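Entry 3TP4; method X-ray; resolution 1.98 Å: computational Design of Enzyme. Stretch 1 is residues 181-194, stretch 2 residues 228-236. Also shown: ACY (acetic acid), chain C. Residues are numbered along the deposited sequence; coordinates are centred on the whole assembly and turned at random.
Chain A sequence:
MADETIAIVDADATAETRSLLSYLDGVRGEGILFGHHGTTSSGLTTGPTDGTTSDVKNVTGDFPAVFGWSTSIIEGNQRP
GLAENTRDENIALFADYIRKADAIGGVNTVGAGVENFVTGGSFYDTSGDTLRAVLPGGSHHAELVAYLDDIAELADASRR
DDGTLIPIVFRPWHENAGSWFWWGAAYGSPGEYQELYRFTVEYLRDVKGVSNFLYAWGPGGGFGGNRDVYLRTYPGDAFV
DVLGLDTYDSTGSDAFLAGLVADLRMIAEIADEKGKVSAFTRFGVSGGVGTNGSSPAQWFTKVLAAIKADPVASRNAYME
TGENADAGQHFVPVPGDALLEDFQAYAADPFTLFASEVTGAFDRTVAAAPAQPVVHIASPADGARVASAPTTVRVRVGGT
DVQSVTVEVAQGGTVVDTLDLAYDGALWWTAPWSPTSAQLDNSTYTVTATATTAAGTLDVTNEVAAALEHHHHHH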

ATOM      1  N   PHE A 181      -8.542   6.890  -8.955  1.00 24.13           N
ATOM      2  CA  PHE A 181      -7.608   6.958  -7.828  1.00 24.15           C
ATOM      3  C   PHE A 181      -6.134   7.199  -8.195  1.00 28.47           C
ATOM      4  O   PHE A 181      -5.244   6.654  -7.538  1.00 27.99           O
ATOM      5  CB  PHE A 181      -7.699   5.669  -6.971  1.00 27.06           C
ATOM      6  CG  PHE A 181      -9.104   5.302  -6.538  1.00 31.50           C
ATOM      7  CD1 PHE A 181      -9.639   5.799  -5.359  1.00 34.52           C
ATOM      8  CD2 PHE A 181      -9.877   4.438  -7.301  1.00 29.85           C
ATOM      9  CE1 PHE A 181     -10.928   5.452  -4.959  1.00 32.18           C
ATOM     10  CE2 PHE A 181     -11.167   4.088  -6.911  1.00 31.49           C
ATOM     11  CZ  PHE A 181     -11.692   4.594  -5.736  1.00 31.71           C
ATOM     12  N   TRP A 182      -5.850   7.996  -9.224  1.00 24.88           N
ATOM     13  CA  TRP A 182      -4.455   8.344  -9.480  1.00 23.75           C
ATOM     14  C   TRP A 182      -4.085   9.502  -8.565  1.00 23.40           C
ATOM     15  O   TRP A 182      -4.822  10.480  -8.478  1.00 29.27           O
ATOM     16  CB  TRP A 182      -4.223   8.807 -10.924  1.00 22.49           C
ATOM     17  CG  TRP A 182      -4.517   7.831 -12.023  1.00 23.17           C
ATOM     18  CD1 TRP A 182      -5.421   6.802 -12.012  1.00 21.93           C
ATOM     19  CD2 TRP A 182      -3.913   7.823 -13.317  1.00 21.80           C
ATOM     20  NE1 TRP A 182      -5.411   6.157 -13.228  1.00 21.56           N
ATOM     21  CE2 TRP A 182      -4.491   6.763 -14.045  1.00 21.39           C
ATOM     22  CE3 TRP A 182      -2.936   8.612 -13.933  1.00 24.93           C
ATOM     23  CZ2 TRP A 182      -4.126   6.473 -15.364  1.00 21.05           C
ATOM     24  CZ3 TRP A 182      -2.567   8.319 -15.236  1.00 27.70           C
ATOM     25  CH2 TRP A 182      -3.160   7.265 -15.938  1.00 23.55           C
ATOM     26  N   TRP A 183      -2.940   9.416  -7.899  1.00 22.46           N
ATOM     27  CA  TRP A 183      -2.482  10.547  -7.093  1.00 25.46           C
ATOM     28  C   TRP A 183      -1.786  11.521  -8.026  1.00 26.17           C
ATOM     29  O   TRP A 183      -0.663  11.266  -8.460  1.00 25.47           O
ATOM     30  CB  TRP A 183      -1.494  10.094  -6.011  1.00 25.84           C
ATOM     31  CG  TRP A 183      -1.157  11.197  -5.030  1.00 33.18           C
ATOM     32  CD1 TRP A 183      -1.777  12.413  -4.916  1.00 34.84           C
ATOM     33  CD2 TRP A 183      -0.130  11.176  -4.029  1.00 29.13           C
ATOM     34  NE1 TRP A 183      -1.197  13.149  -3.905  1.00 34.90           N
ATOM     35  CE2 TRP A 183      -0.191  12.413  -3.341  1.00 32.93           C
ATOM     36  CE3 TRP A 183       0.831  10.233  -3.640  1.00 25.60           C
ATOM     37  CZ2 TRP A 183       0.677  12.729  -2.293  1.00 36.09           C
ATOM     38  CZ3 TRP A 183       1.691  10.548  -2.597  1.00 29.38           C
ATOM     39  CH2 TRP A 183       1.609  11.786  -1.937  1.00 35.70           C
ATOM     40  N   GLY A 184      -2.452  12.622  -8.364  1.00 24.79           N
ATOM     41  CA  GLY A 184      -1.881  13.573  -9.307  1.00 29.45           C
ATOM     42  C   GLY A 184      -0.458  14.030  -8.974  1.00 31.02           C
ATOM     43  O   GLY A 184       0.384  14.165  -9.861  1.00 32.43           O
ATOM     44  N   ALA A 185      -0.174  14.270  -7.697  1.00 33.90           N
ATOM     45  CA  ALA A 185       1.169  14.720  -7.329  1.00 35.57           C
ATOM     46  C   ALA A 185       2.225  13.659  -7.647  1.00 28.28           C
ATOM     47  O   ALA A 185       3.319  13.976  -8.108  1.00 27.36           O
ATOM     48  CB  ALA A 185       1.225  15.119  -5.859  1.00 35.22           C
ATOM     49  N   ALA A 186       1.883  12.394  -7.421  1.00 26.23           N
ATOM     50  CA  ALA A 186       2.826  11.300  -7.666  1.00 25.32           C
ATOM     51  C   ALA A 186       3.123  11.133  -9.151  1.00 32.05           C
ATOM     52  O   ALA A 186       4.271  10.909  -9.562  1.00 29.25           O
ATOM     53  CB  ALA A 186       2.299   9.974  -7.051  1.00 25.01           C
ATOM     54  N   TYR A 187       2.086  11.244  -9.972  1.00 29.72           N
ATOM     55  CA  TYR A 187       2.286  11.186 -11.415  1.00 28.10           C
ATOM     56  C   TYR A 187       3.053  12.414 -11.922  1.00 24.36           C
ATOM     57  O   TYR A 187       3.851  12.321 -12.866  1.00 29.66           O
ATOM     58  CB  TYR A 187       0.938  11.032 -12.127  1.00 29.57           C
ATOM     59  CG  TYR A 187       0.476   9.599 -12.135  1.00 26.31           C
ATOM     60  CD1 TYR A 187      -0.264   9.084 -11.081  1.00 29.78           C
ATOM     61  CD2 TYR A 187       0.834   8.747 -13.167  1.00 29.28           C
ATOM     62  CE1 TYR A 187      -0.673   7.768 -11.077  1.00 34.19           C
ATOM     63  CE2 TYR A 187       0.433   7.429 -13.171  1.00 35.92           C
ATOM     64  CZ  TYR A 187      -0.319   6.947 -12.125  1.00 35.39           C
ATOM     65  OH  TYR A 187      -0.721   5.634 -12.123  1.00 42.34           O
ATOM     66  N   GLY A 188       2.812  13.556 -11.288  1.00 30.74           N
ATOM     67  CA  GLY A 188       3.491  14.784 -11.673  1.00 35.16           C
ATOM     68  C   GLY A 188       4.972  14.760 -11.334  1.00 37.55           C
ATOM     69  O   GLY A 188       5.790  15.315 -12.070  1.00 38.60           O
ATOM     70  N   SER A 189       5.316  14.102 -10.229  1.00 32.40           N
ATOM     71  CA  SER A 189       6.715  13.981  -9.808  1.00 31.27           C
ATOM     72  C   SER A 189       7.005  12.577  -9.275  1.00 25.51           C
ATOM     73  O   SER A 189       7.083  12.367  -8.063  1.00 24.75           O
ATOM     74  CB  SER A 189       7.042  15.018  -8.736  1.00 36.30           C
ATOM     75  OG  SER A 189       8.443  15.074  -8.526  1.00 37.37           O
ATOM     76  N   PRO A 190       7.143  11.609 -10.184  1.00 24.92           N
ATOM     77  CA  PRO A 190       7.204  10.204  -9.761  1.00 31.63           C
ATOM     78  C   PRO A 190       8.473   9.883  -8.981  1.00 33.45           C
ATOM     79  O   PRO A 190       8.447   9.015  -8.111  1.00 29.51           O
ATOM     80  CB  PRO A 190       7.163   9.432 -11.080  1.00 26.33           C
ATOM     81  CG  PRO A 190       7.577  10.414 -12.132  1.00 29.32           C
ATOM     82  CD  PRO A 190       7.099  11.753 -11.647  1.00 28.89           C
ATOM     83  N   GLY A 191       9.557  10.588  -9.274  1.00 24.50           N
ATOM     84  CA  GLY A 191      10.806  10.394  -8.550  1.00 28.25           C
ATOM     85  C   GLY A 191      10.650  10.740  -7.080  1.00 26.84           C
ATOM     86  O   GLY A 191      11.208  10.082  -6.209  1.00 27.27           O
ATOM     87  N   GLU A 192       9.873  11.780  -6.796  1.00 25.70           N
ATOM     88  CA  GLU A 192       9.659  12.200  -5.424  1.00 23.42           C
ATOM     89  C   GLU A 192       8.713  11.223  -4.723  1.00 29.34           C
ATOM     90  O   GLU A 192       8.880  10.918  -3.538  1.00 27.07           O
ATOM     91  CB  GLU A 192       9.111  13.631  -5.374  1.00 29.22           C
ATOM     92  CG  GLU A 192      10.115  14.715  -5.797  1.00 28.84           C
ATOM     93  CD  GLU A 192       9.544  16.122  -5.603  1.00 34.40           C
ATOM     94  OE1 GLU A 192       8.728  16.565  -6.440  1.00 32.17           O
ATOM     95  OE2 GLU A 192       9.898  16.777  -4.609  1.00 38.19           O
ATOM     96  N   TYR A 193       7.718  10.723  -5.450  1.00 27.65           N
ATOM     97  CA  TYR A 193       6.878   9.681  -4.873  1.00 26.28           C
ATOM     98  C   TYR A 193       7.721   8.449  -4.504  1.00 26.95           C
ATOM     99  O   TYR A 193       7.555   7.859  -3.431  1.00 23.69           O
ATOM    100  CB  TYR A 193       5.744   9.255  -5.803  1.00 19.75           C
ATOM    101  CG  TYR A 193       4.911   8.163  -5.160  1.00 25.79           C
ATOM    102  CD1 TYR A 193       3.944   8.473  -4.225  1.00 23.33           C
ATOM    103  CD2 TYR A 193       5.137   6.826  -5.449  1.00 33.39           C
ATOM    104  CE1 TYR A 193       3.197   7.495  -3.613  1.00 26.36           C
ATOM    105  CE2 TYR A 193       4.398   5.831  -4.835  1.00 33.25           C
ATOM    106  CZ  TYR A 193       3.425   6.175  -3.927  1.00 26.55           C
ATOM    107  OH  TYR A 193       2.696   5.208  -3.303  1.00 25.31           O
ATOM    108  N   GLN A 194       8.610   8.060  -5.410  1.00 25.60           N
ATOM    109  CA  GLN A 194       9.441   6.885  -5.192  1.00 26.44           C
ATOM    110  C   GLN A 194      10.333   7.063  -3.963  1.00 25.83           C
ATOM    111  O   GLN A 194      10.498   6.134  -3.178  1.00 25.92           O
ATOM    112  CB  GLN A 194      10.277   6.576  -6.440  1.00 25.66           C
ATOM    113  CG  GLN A 194       9.452   6.056  -7.611  1.00 24.15           C
ATOM    114  CD  GLN A 194      10.205   6.101  -8.928  1.00 29.15           C
ATOM    115  OE1 GLN A 194      11.110   6.920  -9.115  1.00 29.13           O
ATOM    116  NE2 GLN A 194       9.832   5.219  -9.852  1.00 25.39           N
ATOM    117  N   ASP A 228       3.689   0.740 -18.940  1.00 24.99           N
ATOM    118  CA  ASP A 228       4.529   1.890 -18.634  1.00 28.52           C
ATOM    119  C   ASP A 228       3.756   2.977 -17.903  1.00 24.50           C
ATOM    120  O   ASP A 228       4.323   3.696 -17.088  1.00 31.89           O
ATOM    121  CB  ASP A 228       5.185   2.451 -19.907  1.00 33.77           C
ATOM    122  CG  ASP A 228       6.157   1.475 -20.533  1.00 54.69           C
ATOM    123  OD1 ASP A 228       6.678   0.596 -19.806  1.00 61.84           O
ATOM    124  OD2 ASP A 228       6.400   1.586 -21.753  1.00 68.34           O
ATOM    125  N   VAL A 229       2.463   3.098 -18.180  1.00 22.93           N
ATOM    126  CA  VAL A 229       1.643   4.043 -17.437  1.00 22.79           C
ATOM    127  C   VAL A 229       1.437   3.534 -15.989  1.00 28.51           C
ATOM    128  O   VAL A 229       1.604   4.270 -15.011  1.00 25.50           O
ATOM    129  CB  VAL A 229       0.295   4.285 -18.150  1.00 30.00           C
ATOM    130  CG1 VAL A 229      -0.558   5.254 -17.365  1.00 28.89           C
ATOM    131  CG2 VAL A 229       0.539   4.797 -19.586  1.00 27.85           C
ATOM    132  N   TYR A 230       1.091   2.258 -15.861  1.00 29.31           N
ATOM    133  CA  TYR A 230       0.932   1.634 -14.550  1.00 23.13           C
ATOM    134  C   TYR A 230       2.203   1.755 -13.707  1.00 26.00           C
ATOM    135  O   TYR A 230       2.144   2.040 -12.502  1.00 23.93           O
ATOM    136  CB  TYR A 230       0.581   0.151 -14.736  1.00 24.89           C
ATOM    137  CG  TYR A 230       0.430  -0.642 -13.434  1.00 25.98           C
ATOM    138  CD1 TYR A 230      -0.708  -0.520 -12.647  1.00 25.34           C
ATOM    139  CD2 TYR A 230       1.425  -1.520 -13.018  1.00 23.14           C
ATOM    140  CE1 TYR A 230      -0.858  -1.254 -11.457  1.00 21.95           C
ATOM    141  CE2 TYR A 230       1.289  -2.259 -11.839  1.00 25.92           C
ATOM    142  CZ  TYR A 230       0.147  -2.120 -11.067  1.00 21.13           C
ATOM    143  OH  TYR A 230       0.011  -2.858  -9.909  1.00 22.99           O
ATOM    144  N   LEU A 231       3.356   1.557 -14.334  1.00 24.91           N
ATOM    145  CA  LEU A 231       4.615   1.564 -13.579  1.00 25.39           C
ATOM    146  C   LEU A 231       5.253   2.933 -13.352  1.00 26.81           C
ATOM    147  O   LEU A 231       6.332   3.010 -12.771  1.00 25.96           O
ATOM    148  CB  LEU A 231       5.639   0.637 -14.228  1.00 22.64           C
ATOM    149  CG  LEU A 231       5.233  -0.834 -14.274  1.00 27.74           C
ATOM    150  CD1 LEU A 231       6.221  -1.598 -15.149  1.00 28.73           C
ATOM    151  CD2 LEU A 231       5.152  -1.426 -12.863  1.00 25.55           C
ATOM    152  N   ARG A 232       4.600   4.007 -13.789  1.00 25.07           N
ATOM    153  CA  ARG A 232       5.196   5.342 -13.654  1.00 31.08           C
ATOM    154  C   ARG A 232       5.710   5.631 -12.240  1.00 33.74           C
ATOM    155  O   ARG A 232       6.804   6.172 -12.070  1.00 27.21           O
ATOM    156  CB  ARG A 232       4.219   6.442 -14.103  1.00 36.17           C
ATOM    157  CG  ARG A 232       4.436   6.885 -15.551  1.00 51.52           C
ATOM    158  CD  ARG A 232       3.231   7.640 -16.134  1.00 57.39           C
ATOM    159  NE  ARG A 232       3.257   9.068 -15.823  1.00 54.29           N
ATOM    160  CZ  ARG A 232       2.428   9.969 -16.348  1.00 48.95           C
ATOM    161  NH1 ARG A 232       1.496   9.600 -17.220  1.00 41.55           N
ATOM    162  NH2 ARG A 232       2.535  11.250 -16.000  1.00 40.38           N
ATOM    163  N   THR A 233       4.926   5.257 -11.229  1.00 28.75           N
ATOM    164  CA  THR A 233       5.252   5.593  -9.852  1.00 24.38           C
ATOM    165  C   THR A 233       5.759   4.401  -9.032  1.00 29.48           C
ATOM    166  O   THR A 233       5.833   4.473  -7.803  1.00 25.88           O
ATOM    167  CB  THR A 233       4.028   6.220  -9.136  1.00 28.67           C
ATOM    168  OG1 THR A 233       2.987   5.241  -8.993  1.00 31.99           O
ATOM    169  CG2 THR A 233       3.488   7.414  -9.946  1.00 23.16           C
ATOM    170  N   TYR A 234       6.112   3.312  -9.712  1.00 25.51           N
ATOM    171  CA  TYR A 234       6.537   2.084  -9.045  1.00 28.03           C
ATOM    172  C   TYR A 234       7.787   2.296  -8.185  1.00 29.99           C
ATOM    173  O   TYR A 234       8.808   2.747  -8.683  1.00 26.20           O
ATOM    174  CB  TYR A 234       6.831   1.023 -10.097  1.00 27.32           C
ATOM    175  CG  TYR A 234       7.236  -0.324  -9.537  1.00 27.09           C
ATOM    176  CD1 TYR A 234       6.431  -0.984  -8.610  1.00 25.39           C
ATOM    177  CD2 TYR A 234       8.404  -0.955  -9.965  1.00 28.62           C
ATOM    178  CE1 TYR A 234       6.790  -2.224  -8.110  1.00 28.30           C
ATOM    179  CE2 TYR A 234       8.769  -2.203  -9.472  1.00 27.57           C
ATOM    180  CZ  TYR A 234       7.957  -2.827  -8.540  1.00 25.96           C
ATOM    181  OH  TYR A 234       8.307  -4.061  -8.044  1.00 24.95           O
ATOM    182  N   PRO A 235       7.714   1.964  -6.887  1.00 24.42           N
ATOM    183  CA  PRO A 235       8.866   2.200  -6.004  1.00 25.26           C
ATOM    184  C   PRO A 235      10.053   1.256  -6.237  1.00 26.46           C
ATOM    185  O   PRO A 235      11.169   1.595  -5.849  1.00 27.87           O
ATOM    186  CB  PRO A 235       8.281   1.987  -4.592  1.00 22.99           C
ATOM    187  CG  PRO A 235       6.841   2.172  -4.742  1.00 24.61           C
ATOM    188  CD  PRO A 235       6.514   1.618  -6.121  1.00 21.76           C
ATOM    189  N   GLY A 236       9.820   0.096  -6.842  1.00 27.69           N
ATOM    190  CA  GLY A 236      10.903  -0.840  -7.110  1.00 26.77           C
ATOM    191  C   GLY A 236      10.717  -2.194  -6.447  1.00 24.98           C
ATOM    192  O   GLY A 236      10.053  -2.299  -5.415  1.00 23.97           O
TER
HETATM  193  C   ACY C 476     -10.988   9.788 -11.726  1.00 54.80           C
HETATM  194  O   ACY C 476     -10.232   9.037 -11.032  1.00 41.15           O
HETATM  195  OXT ACY C 476     -10.492  10.674 -12.485  1.00 60.29           O
HETATM  196  CH3 ACY C 476     -12.465   9.550 -11.759  1.00 42.58           C
HETATM  197  O   HOH W   1       2.006   4.591 -11.594  1.00 26.60           O
HETATM  198  O   HOH W   2       5.040   9.980 -14.463  1.00 47.23           O

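Across 554 Å² of buried surface, the two stretches share a single direct hydrogen bond, and much of their remaining polar traffic passes through two waters. Water 1 accepts from Thr233 N at 3.0 Å and donates to Tyr230 O at 2.7 Å; a weak bond of 3.0 Å joins the same water to Tyr187 OH. Water 2 repeats the device: it donates to Tyr187 O at 3.1 Å and accepts from Arg232 NE at 2.4 Å, a notably short separation. The principle is general: backbone groups that lack a protein partner can be satisfied by ordered water.

Beside these bridges lies an apolar cluster. Thr233 CG2 sits 4.1 Å from the centroid of the Tyr187 ring, only 4° off its normal, an almost ideal CH-pi contact. The same methyl lies 4.0 Å from Ala186 CB, where a small side chain fits the close approach. Threonine suits this buried site because its methyl packs against the helix while its hydroxyl is hydrogen-bonded elsewhere in the structure. The CA-to-CB bond of Tyr187 runs sideways to the second stretch, but the end of the side chain comes nearer; Arg232 lays a guanidinium face over the ring's edge, with NE 3.6 Å from Tyr187 CD2.

Flanking contacts extend the packing. Trp182 CH2 meets Val229 CG1 at 3.6 Å, an indole carbon against a methyl, so the pair packs without burying a polar group between them, and Pro190 CB reaches Arg232 O at 3.4 Å. Tyr193 presents its ring edge to the backbone, CD2 lying 3.4 Å from Thr233 O, and its CE2 comes within 4.4 Å of Pro235 CG. The direct hydrogen bond belongs to Gln194, whose NE2 donates to Tyr234 O at 2.9 Å. Its CA-to-CB bond also runs sideways to the second stretch, and its length suits it to both tasks: the amide reaches the carbonyl while CG packs 4.2 Å from Pro235 CA.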